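Local coordinates for protein mitochondrial association factor 1 (Toxoplasma gondii, PDB 6BXS) that is encoded by a parasite locus required for direct manipulation of host mitochondria and carries a macro domain, a fold that in relatives binds ADP-ribose, at residues A[176-179]-A[180-183]; A[195-198]-A[199-203]; A[89-92]-A[93-97]; A[60-63]-A[64-68]. All coordinates share one frame; numbering follows the deposited sequence.

Contact 1 (A[176-179]-A[180-183])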
ATOM      1  N   ASN A 176      -7.647 -16.970   5.617  1.00 24.44           N
ATOM      2  CA  ASN A 176      -8.474 -18.172   5.682  1.00 31.93           C
ATOM      3  C   ASN A 176      -9.334 -18.349   4.433  1.00 29.00           C
ATOM      4  O   ASN A 176      -9.981 -19.382   4.259  1.00 29.63           O
ATOM      5  CB  ASN A 176      -9.363 -18.147   6.927  1.00 27.64           C
ATOM      6  CG  ASN A 176      -8.582 -18.390   8.203  1.00 29.35           C
ATOM      7  OD1 ASN A 176      -7.351 -18.429   8.194  1.00 29.09           O
ATOM      8  ND2 ASN A 176      -9.297 -18.553   9.312  1.00 25.11           N
ATOM      9  N   ALA A 177      -9.352 -17.336   3.571  1.00 24.74           N
ATOM     10  CA  ALA A 177      -9.971 -17.475   2.258  1.00 27.35           C
ATOM     11  C   ALA A 177      -9.291 -18.615   1.510  1.00 22.25           C
ATOM     12  O   ALA A 177      -8.090 -18.831   1.668  1.00 25.91           O
ATOM     13  CB  ALA A 177      -9.868 -16.177   1.468  1.00 28.49           C
ATOM     14  N   SER A 178     -10.057 -19.349   0.711  1.00 26.46           N
ATOM     15  CA  SER A 178      -9.507 -20.465  -0.049  1.00 31.39           C
ATOM     16  C   SER A 178      -8.447 -19.955  -1.023  1.00 30.76           C
ATOM     17  O   SER A 178      -8.470 -18.788  -1.415  1.00 27.34           O
ATOM     18  CB  SER A 178     -10.614 -21.208  -0.799  1.00 36.18           C
ATOM     19  OG  SER A 178     -11.222 -20.375  -1.769  1.00 44.03           O
ATOM     20  N   ASP A 179      -7.518 -20.830  -1.400  1.00 30.56           N
ATOM     21  CA  ASP A 179      -6.391 -20.448  -2.248  1.00 31.63           C
ATOM     22  C   ASP A 179      -6.841 -19.751  -3.526  1.00 27.89           C
ATOM     23  O   ASP A 179      -6.277 -18.730  -3.916  1.00 30.16           O
ATOM     24  CB  ASP A 179      -5.552 -21.678  -2.604  1.00 28.75           C
ATOM     25  CG  ASP A 179      -4.850 -22.278  -1.401  1.00 34.68           C
ATOM     26  OD1 ASP A 179      -4.837 -21.636  -0.329  1.00 32.46           O
ATOM     27  OD2 ASP A 179      -4.298 -23.391  -1.530  1.00 37.61           O
ATOM     28  N   SER A 180      -7.865 -20.304  -4.167  1.00 31.87           N
ATOM     29  CA  SER A 180      -8.365 -19.761  -5.423  1.00 32.21           C
ATOM     30  C   SER A 180      -8.858 -18.325  -5.251  1.00 33.54           C
ATOM     31  O   SER A 180      -8.508 -17.443  -6.036  1.00 29.78           O
ATOM     32  CB  SER A 180      -9.491 -20.641  -5.968  1.00 37.75           C
ATOM     33  OG  SER A 180      -9.824 -20.275  -7.295  1.00 42.70           O
ATOM     34  N   ALA A 181      -9.665 -18.093  -4.220  1.00 35.41           N
ATOM     35  CA  ALA A 181     -10.203 -16.763  -3.957  1.00 26.74           C
ATOM     36  C   ALA A 181      -9.115 -15.833  -3.434  1.00 23.81           C
ATOM     37  O   ALA A 181      -9.072 -14.653  -3.782  1.00 26.57           O
ATOM     38  CB  ALA A 181     -11.353 -16.838  -2.965  1.00 23.61           C
ATOM     39  N   TYR A 182      -8.239 -16.379  -2.598  1.00 23.46           N
ATOM     40  CA  TYR A 182      -7.158 -15.609  -1.994  1.00 22.58           C
ATOM     41  C   TYR A 182      -6.198 -15.067  -3.051  1.00 26.17           C
ATOM     42  O   TYR A 182      -5.915 -13.869  -3.086  1.00 25.15           O
ATOM     43  CB  TYR A 182      -6.392 -16.472  -0.989  1.00 23.92           C
ATOM     44  CG  TYR A 182      -5.350 -15.715  -0.201  1.00 21.61           C
ATOM     45  CD1 TYR A 182      -5.695 -15.013   0.943  1.00 20.45           C
ATOM     46  CD2 TYR A 182      -4.020 -15.702  -0.599  1.00 23.51           C
ATOM     47  CE1 TYR A 182      -4.751 -14.318   1.669  1.00 23.85           C
ATOM     48  CE2 TYR A 182      -3.064 -15.009   0.123  1.00 23.01           C
ATOM     49  CZ  TYR A 182      -3.437 -14.319   1.257  1.00 21.90           C
ATOM     50  OH  TYR A 182      -2.496 -13.625   1.983  1.00 23.47           O
ATOM     51  N   ASN A 183      -5.699 -15.955  -3.905  1.00 23.98           N
ATOM     52  CA  ASN A 183      -4.764 -15.567  -4.958  1.00 26.73           C
ATOM     53  C   ASN A 183      -5.376 -14.537  -5.898  1.00 28.76           C
ATOM     54  O   ASN A 183      -4.726 -13.568  -6.287  1.00 25.62           O
ATOM     55  CB  ASN A 183      -4.316 -16.794  -5.756  1.00 25.08           C
ATOM     56  CG  ASN A 183      -3.413 -17.718  -4.959  1.00 32.68           C
ATOM     57  OD1 ASN A 183      -2.712 -17.286  -4.043  1.00 30.35           O
ATOM     58  ND2 ASN A 183      -3.421 -18.998  -5.312  1.00 32.78           N
TER
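The first turn of helix 179-202, with Ser178 at the N-cap, pairs Ser178 with Tyr182 and Asp179 with Asn183 through backbone hydrogen bonds. The helix belongs to the alpha/beta macro-domain fold. Ser178 O takes the backbone N-H of Tyr182 at 2.7 Å. Asp179 O takes the N-H of Asn183 at 2.8 Å, with an N-H...O angle of 170°. The side chain of Asn183 folds back beside its own backbone N (chi1 -70°). Its CG thus comes within 3.2 Å of Asp179 O, but the amide nitrogen has a poor angle for a bond there. Tyr182 turns the other way, with CG opposite its backbone N (chi1 -174°), and the ring runs off toward helix 230-248, where it meets Ile233 and Ala236. Arg228, outside this turn, meets it at three points: a salt bridge from Arg228 NH2 to Asp179 OD1, a hydrogen bond to Ala177 O and a cation-pi contact with the Tyr182 ring. The methyl of Ala177 lies at the edge of that ring, near its plane, with its CB 4.3 Å from Tyr182 CB. Further round the turn, Ser178 OG sits 3.7 Å from Ala181 CB.

Contact 2 (A[195-198]-A[199-203]). With SO4 (sulfate ion), chain D; SO4 (sulfate ion), chain G.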
ATOM      1  N   GLY A 195      -1.905   0.169 -10.373  1.00 23.37           N
ATOM      2  CA  GLY A 195      -2.831   0.877 -11.236  1.00 23.02           C
ATOM      3  C   GLY A 195      -3.115   2.279 -10.731  1.00 20.97           C
ATOM      4  O   GLY A 195      -3.178   3.231 -11.513  1.00 18.66           O
ATOM      5  N   ALA A 196      -3.287   2.405  -9.420  1.00 19.22           N
ATOM      6  CA  ALA A 196      -3.532   3.702  -8.799  1.00 18.94           C
ATOM      7  C   ALA A 196      -2.364   4.650  -9.056  1.00 22.67           C
ATOM      8  O   ALA A 196      -2.562   5.811  -9.417  1.00 21.81           O
ATOM      9  CB  ALA A 196      -3.761   3.544  -7.307  1.00 18.68           C
ATOM     10  N   VAL A 197      -1.150   4.148  -8.856  1.00 17.21           N
ATOM     11  CA  VAL A 197       0.053   4.941  -9.089  1.00 22.05           C
ATOM     12  C   VAL A 197       0.159   5.341 -10.555  1.00 20.41           C
ATOM     13  O   VAL A 197       0.382   6.507 -10.871  1.00 22.13           O
ATOM     14  CB  VAL A 197       1.321   4.170  -8.682  1.00 23.43           C
ATOM     15  CG1 VAL A 197       2.574   4.931  -9.106  1.00 21.96           C
ATOM     16  CG2 VAL A 197       1.333   3.929  -7.177  1.00 22.79           C
ATOM     17  N   SER A 198       0.013   4.360 -11.440  1.00 23.63           N
ATOM     18  CA  SER A 198       0.064   4.598 -12.879  1.00 26.64           C
ATOM     19  C   SER A 198      -0.921   5.676 -13.302  1.00 24.27           C
ATOM     20  O   SER A 198      -0.565   6.612 -14.015  1.00 22.36           O
ATOM     21  CB  SER A 198      -0.232   3.307 -13.644  1.00 28.13           C
ATOM     22  OG  SER A 198      -0.422   3.572 -15.022  1.00 23.23           O
ATOM     23  N   GLU A 199      -2.162   5.536 -12.855  1.00 24.44           N
ATOM     24  CA  GLU A 199      -3.214   6.475 -13.216  1.00 20.96           C
ATOM     25  C   GLU A 199      -2.962   7.843 -12.583  1.00 21.20           C
ATOM     26  O   GLU A 199      -3.184   8.876 -13.215  1.00 23.78           O
ATOM     27  CB  GLU A 199      -4.576   5.928 -12.786  1.00 21.07           C
ATOM     28  CG  GLU A 199      -5.718   6.281 -13.717  1.00 34.05           C
ATOM     29  CD  GLU A 199      -5.528   5.727 -15.116  1.00 32.15           C
ATOM     30  OE1 GLU A 199      -5.034   4.588 -15.246  1.00 39.20           O
ATOM     31  OE2 GLU A 199      -5.867   6.436 -16.087  1.00 40.46           O
ATOM     32  N   TYR A 200      -2.487   7.847 -11.342  1.00 19.13           N
ATOM     33  CA  TYR A 200      -2.233   9.095 -10.627  1.00 19.85           C
ATOM     34  C   TYR A 200      -1.093   9.891 -11.261  1.00 22.43           C
ATOM     35  O   TYR A 200      -1.170  11.113 -11.368  1.00 22.40           O
ATOM     36  CB  TYR A 200      -1.916   8.814  -9.155  1.00 18.15           C
ATOM     37  CG  TYR A 200      -1.293   9.985  -8.428  1.00 20.17           C
ATOM     38  CD1 TYR A 200      -2.082  10.998  -7.898  1.00 23.89           C
ATOM     39  CD2 TYR A 200       0.083  10.078  -8.268  1.00 22.08           C
ATOM     40  CE1 TYR A 200      -1.517  12.071  -7.232  1.00 24.07           C
ATOM     41  CE2 TYR A 200       0.657  11.146  -7.604  1.00 22.84           C
ATOM     42  CZ  TYR A 200      -0.147  12.139  -7.088  1.00 23.18           C
ATOM     43  OH  TYR A 200       0.422  13.202  -6.424  1.00 25.00           O
ATOM     44  N   ASN A 201      -0.037   9.201 -11.681  1.00 21.56           N
ATOM     45  CA  ASN A 201       1.109   9.880 -12.279  1.00 21.92           C
ATOM     46  C   ASN A 201       0.774  10.505 -13.634  1.00 24.74           C
ATOM     47  O   ASN A 201       1.511  11.361 -14.121  1.00 23.53           O
ATOM     48  CB  ASN A 201       2.287   8.916 -12.433  1.00 22.32           C
ATOM     49  CG  ASN A 201       3.058   8.719 -11.138  1.00 23.77           C
ATOM     50  OD1 ASN A 201       2.935   9.508 -10.199  1.00 21.71           O
ATOM     51  ND2 ASN A 201       3.874   7.671 -11.089  1.00 20.14           N
ATOM     52  N   LYS A 202      -0.335  10.086 -14.234  1.00 25.53           N
ATOM     53  CA  LYS A 202      -0.767  10.650 -15.510  1.00 27.27           C
ATOM     54  C   LYS A 202      -1.509  11.973 -15.331  1.00 26.65           C
ATOM     55  O   LYS A 202      -1.633  12.749 -16.275  1.00 29.12           O
ATOM     56  CB  LYS A 202      -1.668   9.670 -16.263  1.00 29.62           C
ATOM     57  CG  LYS A 202      -0.948   8.478 -16.869  1.00 30.95           C
ATOM     58  CD  LYS A 202      -1.824   7.794 -17.913  1.00 41.56           C
ATOM     59  CE  LYS A 202      -2.029   6.320 -17.614  1.00 40.26           C
ATOM     60  NZ  LYS A 202      -3.196   5.776 -18.363  1.00 40.40           N
ATOM     61  N   THR A 203      -2.010  12.223 -14.124  1.00 23.86           N
ATOM     62  CA  THR A 203      -2.782  13.430 -13.850  1.00 26.01           C
ATOM     63  C   THR A 203      -1.862  14.642 -13.703  1.00 25.72           C
ATOM     64  O   THR A 203      -0.644  14.487 -13.634  1.00 29.88           O
ATOM     65  CB  THR A 203      -3.628  13.275 -12.569  1.00 23.00           C
ATOM     66  OG1 THR A 203      -2.767  13.193 -11.428  1.00 20.73           O
ATOM     67  CG2 THR A 203      -4.489  12.027 -12.643  1.00 25.62           C
TER
HETATM   68  S   SO4 D 501       4.494   4.811 -13.704  1.00 29.24           S
HETATM   69  O1  SO4 D 501       3.389   3.870 -13.542  1.00 31.79           O
HETATM   70  O2  SO4 D 501       3.968   6.169 -13.796  1.00 24.15           O
HETATM   71  O3  SO4 D 501       5.392   4.710 -12.560  1.00 26.53           O
HETATM   72  O4  SO4 D 501       5.226   4.488 -14.927  1.00 30.50           O
HETATM   73  S   SO4 G 504      -3.223   1.652 -19.398  1.00 64.38           S
HETATM   74  O1  SO4 G 504      -4.203   1.039 -18.502  1.00 50.15           O
HETATM   75  O2  SO4 G 504      -3.560   3.058 -19.607  1.00 52.84           O
HETATM   76  O3  SO4 G 504      -1.891   1.559 -18.804  1.00 56.85           O
HETATM   77  O4  SO4 G 504      -3.232   0.955 -20.682  1.00 57.10           O
HETATM   78  O   HOH W   1      -2.687   3.130 -16.182  1.00 30.98           O
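Gly195 O receives the backbone N-H of Glu199 at 2.9 Å, a regular helical bond near the C-terminal end of helix 179-202. Ala196 O does the same for Tyr200 N at 2.8 Å. Val197 O accepts from Asn201 N, also at 2.8 Å. The side chains of these two residues run side by side in the same direction. Val197 CG1 lies opposite its backbone N (chi1 172°) and touches Asn201 ND2 at 3.6 Å. That amide nitrogen gives a nearly straight bond of 3.1 Å to O2 of one sulfate ion, while Asn201 OD1 accepts from Val211 N. The backbone bond from Lys202 N to Ser198 O is weak, at 3.5 Å. The Ser198 hydroxyl, OG, accepts from a water at 2.6 Å, and the same water donates to Glu199 OE1. Lys202 NZ forms a salt bridge with Glu199 OE2 and binds O2 of a second sulfate at 3.0 Å. Both sulfates probably come from the crystallisation liquor; the backbone N of Arg251 and the side chain of Arg247 also bind sulfate. Thr203 OG1 donates to Tyr200 O, and the Thr203 side chain caps Gly206 N through a weak hydrogen bond where the chain turns into helix 205-208. The Tyr200 ring packs on Leu149 and Ile151 of strand 147-152 and meets Phe124 of strand 120-126 edge-to-face.

Contact 3 (A[89-92]-A[93-97])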
ATOM      1  N   GLU A  89     -12.164  10.392  10.298  1.00 25.75           N
ATOM      2  CA  GLU A  89     -12.069  11.182   9.074  1.00 25.62           C
ATOM      3  C   GLU A  89     -11.550  10.342   7.909  1.00 26.81           C
ATOM      4  O   GLU A  89     -12.124  10.359   6.819  1.00 25.06           O
ATOM      5  CB  GLU A  89     -11.165  12.394   9.275  1.00 25.46           C
ATOM      6  CG  GLU A  89     -11.436  13.505   8.268  1.00 33.16           C
ATOM      7  CD  GLU A  89     -10.315  14.520   8.172  1.00 35.61           C
ATOM      8  OE1 GLU A  89      -9.150  14.167   8.452  1.00 36.65           O
ATOM      9  OE2 GLU A  89     -10.603  15.679   7.809  1.00 37.76           O
ATOM     10  N   SER A  90     -10.457   9.621   8.144  1.00 26.09           N
ATOM     11  CA  SER A  90      -9.889   8.732   7.134  1.00 23.46           C
ATOM     12  C   SER A  90     -10.931   7.716   6.688  1.00 25.81           C
ATOM     13  O   SER A  90     -11.068   7.416   5.502  1.00 22.44           O
ATOM     14  CB  SER A  90      -8.658   8.012   7.684  1.00 24.00           C
ATOM     15  OG  SER A  90      -8.996   7.212   8.806  1.00 23.79           O
ATOM     16  N   GLN A  91     -11.666   7.195   7.663  1.00 23.11           N
ATOM     17  CA  GLN A  91     -12.733   6.236   7.417  1.00 22.28           C
ATOM     18  C   GLN A  91     -13.825   6.833   6.527  1.00 28.16           C
ATOM     19  O   GLN A  91     -14.241   6.213   5.549  1.00 21.58           O
ATOM     20  CB  GLN A  91     -13.314   5.771   8.754  1.00 30.33           C
ATOM     21  CG  GLN A  91     -14.354   4.677   8.666  1.00 34.18           C
ATOM     22  CD  GLN A  91     -14.710   4.125  10.035  1.00 45.03           C
ATOM     23  OE1 GLN A  91     -15.174   4.860  10.907  1.00 56.32           O
ATOM     24  NE2 GLN A  91     -14.477   2.832  10.238  1.00 43.78           N
ATOM     25  N   GLU A  92     -14.274   8.039   6.861  1.00 27.81           N
ATOM     26  CA  GLU A  92     -15.312   8.716   6.086  1.00 31.48           C
ATOM     27  C   GLU A  92     -14.889   8.957   4.638  1.00 32.32           C
ATOM     28  O   GLU A  92     -15.625   8.633   3.706  1.00 25.14           O
ATOM     29  CB  GLU A  92     -15.674  10.050   6.738  1.00 35.71           C
ATOM     30  CG  GLU A  92     -16.572   9.924   7.957  1.00 47.51           C
ATOM     31  CD  GLU A  92     -16.821  11.256   8.640  1.00 59.33           C
ATOM     32  OE1 GLU A  92     -15.979  12.168   8.496  1.00 57.82           O
ATOM     33  OE2 GLU A  92     -17.862  11.393   9.319  1.00 61.57           O
ATOM     34  N   ILE A  93     -13.705   9.533   4.458  1.00 26.10           N
ATOM     35  CA  ILE A  93     -13.204   9.850   3.126  1.00 26.33           C
ATOM     36  C   ILE A  93     -13.050   8.602   2.263  1.00 23.06           C
ATOM     37  O   ILE A  93     -13.433   8.599   1.094  1.00 22.87           O
ATOM     38  CB  ILE A  93     -11.847  10.580   3.205  1.00 26.66           C
ATOM     39  CG1 ILE A  93     -12.042  11.984   3.785  1.00 28.87           C
ATOM     40  CG2 ILE A  93     -11.195  10.668   1.824  1.00 24.73           C
ATOM     41  CD1 ILE A  93     -10.750  12.706   4.123  1.00 25.99           C
ATOM     42  N   GLN A  94     -12.484   7.546   2.838  1.00 23.47           N
ATOM     43  CA  GLN A  94     -12.170   6.346   2.074  1.00 20.94           C
ATOM     44  C   GLN A  94     -13.408   5.489   1.796  1.00 24.48           C
ATOM     45  O   GLN A  94     -13.462   4.792   0.783  1.00 21.02           O
ATOM     46  CB  GLN A  94     -11.094   5.535   2.802  1.00 20.82           C
ATOM     47  CG  GLN A  94      -9.743   6.258   2.826  1.00 23.13           C
ATOM     48  CD  GLN A  94      -8.590   5.407   3.336  1.00 21.30           C
ATOM     49  OE1 GLN A  94      -7.437   5.639   2.972  1.00 21.98           O
ATOM     50  NE2 GLN A  94      -8.889   4.431   4.186  1.00 18.67           N
ATOM     51  N   GLU A  95     -14.406   5.550   2.673  1.00 22.03           N
ATOM     52  CA  GLU A  95     -15.684   4.895   2.398  1.00 21.30           C
ATOM     53  C   GLU A  95     -16.367   5.525   1.185  1.00 19.84           C
ATOM     54  O   GLU A  95     -16.846   4.821   0.297  1.00 16.70           O
ATOM     55  CB  GLU A  95     -16.619   4.979   3.609  1.00 26.96           C
ATOM     56  CG  GLU A  95     -16.349   3.948   4.689  1.00 35.05           C
ATOM     57  CD  GLU A  95     -17.392   3.982   5.790  1.00 51.77           C
ATOM     58  OE1 GLU A  95     -18.528   3.524   5.544  1.00 68.08           O
ATOM     59  OE2 GLU A  95     -17.082   4.470   6.897  1.00 48.06           O
ATOM     60  N   ARG A  96     -16.412   6.854   1.165  1.00 22.16           N
ATOM     61  CA  ARG A  96     -17.035   7.593   0.071  1.00 23.00           C
ATOM     62  C   ARG A  96     -16.312   7.359  -1.255  1.00 24.00           C
ATOM     63  O   ARG A  96     -16.946   7.163  -2.293  1.00 25.64           O
ATOM     64  CB  ARG A  96     -17.057   9.088   0.388  1.00 28.28           C
ATOM     65  CG  ARG A  96     -17.942   9.467   1.564  1.00 50.21           C
ATOM     66  CD  ARG A  96     -17.678  10.895   2.013  1.00 55.65           C
ATOM     67  NE  ARG A  96     -18.371  11.215   3.259  1.00 63.72           N
ATOM     68  CZ  ARG A  96     -18.072  12.252   4.037  1.00 61.41           C
ATOM     69  NH1 ARG A  96     -17.084  13.074   3.709  1.00 60.58           N
ATOM     70  NH2 ARG A  96     -18.758  12.465   5.151  1.00 63.24           N
ATOM     71  N   LEU A  97     -14.983   7.390  -1.219  1.00 22.08           N
ATOM     72  CA  LEU A  97     -14.184   7.226  -2.431  1.00 23.63           C
ATOM     73  C   LEU A  97     -14.317   5.829  -3.029  1.00 21.64           C
ATOM     74  O   LEU A  97     -14.322   5.672  -4.250  1.00 25.42           O
ATOM     75  CB  LEU A  97     -12.711   7.518  -2.141  1.00 22.48           C
ATOM     76  CG  LEU A  97     -12.280   8.987  -2.157  1.00 26.79           C
ATOM     77  CD1 LEU A  97     -10.820   9.116  -1.738  1.00 22.88           C
ATOM     78  CD2 LEU A  97     -12.494   9.602  -3.536  1.00 28.64           C
TER
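The Arg96 guanidinium has Glu92 CB over the centre of one face, 4.2 Å above its plane. The two side chains run alongside each other, and the Glu92 carboxylate is turned only 24° from the guanidinium. The carboxylate oxygen lies well out of the guanidinium plane, with OE1 4.4 Å from Arg96 NH2. The opposite charges are therefore near each other without a salt bridge. Gln91 and Glu95 also lie side by side, but their amide and carboxylate planes are close to perpendicular (79°). Glu95 OE2 meets the aliphatic Gln91 CG at 3.3 Å, while Gln91 NE2 bonds to Gly54 O. The backbone keeps regular helical bonds: Ile93 N to Glu89 O is 3.0 Å, and Arg96 N to Glu92 O is longer at 3.2 Å. Ile93 CD1 reaches back to Glu89 CG at 4.3 Å. On another side of the turn, Gln94 CG packs at 3.2 Å against Ser90 O, and Gln94 OE1 goes on to bond His150 NE2. This middle part of helix 83-103 lies over one edge of the macro-domain sheet, where 109-111 is the outermost strand. Ile93 and Leu97 pack on strands 109-111 and 120-126, and Gln94 touches Phe148 of strand 147-152.

Contact 4 (A[60-63]-A[64-68])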
ATOM      1  N   VAL A  60      -3.748  -1.000  15.211  1.00 31.17           N
ATOM      2  CA  VAL A  60      -2.514  -1.723  15.507  1.00 29.96           C
ATOM      3  C   VAL A  60      -1.749  -2.095  14.240  1.00 28.67           C
ATOM      4  O   VAL A  60      -2.188  -1.804  13.128  1.00 29.44           O
ATOM      5  CB  VAL A  60      -2.814  -3.007  16.308  1.00 27.80           C
ATOM      6  CG1 VAL A  60      -3.502  -2.657  17.620  1.00 31.35           C
ATOM      7  CG2 VAL A  60      -3.682  -3.960  15.490  1.00 37.59           C
ATOM      8  N   GLY A  61      -0.606  -2.749  14.418  1.00 26.70           N
ATOM      9  CA  GLY A  61       0.221  -3.153  13.297  1.00 34.12           C
ATOM     10  C   GLY A  61       0.745  -1.950  12.535  1.00 24.28           C
ATOM     11  O   GLY A  61       0.953  -0.881  13.109  1.00 23.79           O
ATOM     12  N   MET A  62       0.949  -2.124  11.235  1.00 25.11           N
ATOM     13  CA  MET A  62       1.463  -1.053  10.390  1.00 27.91           C
ATOM     14  C   MET A  62       0.500   0.124  10.326  1.00 23.83           C
ATOM     15  O   MET A  62       0.921   1.282  10.318  1.00 22.22           O
ATOM     16  CB  MET A  62       1.726  -1.570   8.979  1.00 25.38           C
ATOM     17  CG  MET A  62       2.409  -0.555   8.081  1.00 34.24           C
ATOM     18  SD  MET A  62       2.539  -1.119   6.384  1.00 34.83           S
ATOM     19  CE  MET A  62       3.465   0.234   5.664  1.00 38.33           C
ATOM     20  N   ASN A  63      -0.792  -0.181  10.260  1.00 20.83           N
ATOM     21  CA  ASN A  63      -1.825   0.846  10.223  1.00 22.31           C
ATOM     22  C   ASN A  63      -1.698   1.775  11.421  1.00 20.72           C
ATOM     23  O   ASN A  63      -1.824   2.993  11.294  1.00 24.63           O
ATOM     24  CB  ASN A  63      -3.213   0.202  10.191  1.00 21.91           C
ATOM     25  CG  ASN A  63      -4.312   1.193   9.849  1.00 26.17           C
ATOM     26  OD1 ASN A  63      -4.071   2.207   9.198  1.00 23.68           O
ATOM     27  ND2 ASN A  63      -5.528   0.903  10.291  1.00 27.86           N
ATOM     28  N   GLY A  64      -1.433   1.186  12.582  1.00 25.01           N
ATOM     29  CA  GLY A  64      -1.221   1.945  13.800  1.00 25.28           C
ATOM     30  C   GLY A  64       0.027   2.804  13.735  1.00 26.61           C
ATOM     31  O   GLY A  64       0.049   3.914  14.264  1.00 23.89           O
ATOM     32  N   GLU A  65       1.070   2.292  13.086  1.00 25.55           N
ATOM     33  CA  GLU A  65       2.313   3.042  12.932  1.00 28.90           C
ATOM     34  C   GLU A  65       2.100   4.245  12.019  1.00 25.30           C
ATOM     35  O   GLU A  65       2.663   5.315  12.250  1.00 28.10           O
ATOM     36  CB  GLU A  65       3.426   2.150  12.376  1.00 29.01           C
ATOM     37  CG  GLU A  65       3.845   1.023  13.306  1.00 33.43           C
ATOM     38  CD  GLU A  65       4.438   1.525  14.609  1.00 44.30           C
ATOM     39  OE1 GLU A  65       5.061   2.608  14.606  1.00 46.33           O
ATOM     40  OE2 GLU A  65       4.274   0.838  15.640  1.00 44.01           O
ATOM     41  N   PHE A  66       1.289   4.060  10.982  1.00 23.37           N
ATOM     42  CA  PHE A  66       0.933   5.151  10.080  1.00 22.48           C
ATOM     43  C   PHE A  66       0.201   6.254  10.841  1.00 22.70           C
ATOM     44  O   PHE A  66       0.510   7.436  10.696  1.00 21.50           O
ATOM     45  CB  PHE A  66       0.056   4.643   8.929  1.00 26.46           C
ATOM     46  CG  PHE A  66       0.719   4.704   7.583  1.00 22.23           C
ATOM     47  CD1 PHE A  66       0.911   5.918   6.944  1.00 22.52           C
ATOM     48  CD2 PHE A  66       1.135   3.547   6.946  1.00 25.94           C
ATOM     49  CE1 PHE A  66       1.515   5.977   5.702  1.00 23.40           C
ATOM     50  CE2 PHE A  66       1.737   3.600   5.704  1.00 23.36           C
ATOM     51  CZ  PHE A  66       1.927   4.816   5.081  1.00 20.87           C
ATOM     52  N   ALA A  67      -0.773   5.855  11.650  1.00 23.31           N
ATOM     53  CA  ALA A  67      -1.546   6.807  12.442  1.00 24.66           C
ATOM     54  C   ALA A  67      -0.660   7.547  13.439  1.00 22.67           C
ATOM     55  O   ALA A  67      -0.734   8.770  13.554  1.00 23.52           O
ATOM     56  CB  ALA A  67      -2.667   6.092  13.163  1.00 24.91           C
ATOM     57  N   ASP A  68       0.175   6.801  14.156  1.00 24.06           N
ATOM     58  CA  ASP A  68       1.097   7.390  15.123  1.00 26.70           C
ATOM     59  C   ASP A  68       2.015   8.411  14.465  1.00 23.88           C
ATOM     60  O   ASP A  68       2.270   9.478  15.022  1.00 21.33           O
ATOM     61  CB  ASP A  68       1.932   6.298  15.797  1.00 28.04           C
ATOM     62  CG  ASP A  68       1.095   5.380  16.670  1.00 37.24           C
ATOM     63  OD1 ASP A  68      -0.028   5.777  17.046  1.00 32.05           O
ATOM     64  OD2 ASP A  68       1.561   4.264  16.984  1.00 40.44           O
TER
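Met62 and Phe66, one helical turn apart, lie side by side and point the same way. Met62 is extended throughout: CG stands opposite the backbone N (chi1 -173°) and the chain stays straight to the methyl. This carries CE to the edge of the Phe66 ring, near its plane, 3.8 Å from CE2. Phe66 meets it with a first torsion of -113°, away from any staggered position. Its CB rests 3.4 Å from Asn63 O. Glu65 takes a different shape. Its CG turns back beside the backbone N, 3.5 Å from Gly61 O, and a second bend leads the carboxylate away from this turn. A sulfate ion, probably from the crystallisation liquor, lies about 6 Å from that side chain. These residues form the start of helix 61-76, which follows strand 45-50 of the macro-domain sheet. The ring of Phe66 packs on Thr47 and Asp49 of that strand and on Met167 of strand 166-170, and Met62 also reaches Thr47. Gly61 has a positive phi of 64° where the loop turns into the helix. Gly64 has no side chain, and the backbone of Val60 passes close by it. Gly64 N bonds to Val60 O at 3.1 Å, approaching from above the carbonyl plane. Further on the bonding is more regular, with Phe66 N 2.9 Å from Met62 O.

All four contacts lie on helices, or at the start of one, around the mixed sheet of the macro domain. Contacts 1 and 2 share helix 179-202: contact 1 opens it and contact 2 closes it, with centres 28 Å apart. Contacts 3 and 4 lie on consecutive helices, 83-103 and 61-76. They are the closest pair, with nearest atoms about 7 Å apart and centres 17 Å apart, yet they do not touch. Contacts 2 and 4 fall on opposite sides of the centre of the chain, 25 Å between centres. Sulfate ions bind directly at contact 2, and one lies near Glu65 of contact 4. Strand 147-152 is met by both contact 2 and contact 3.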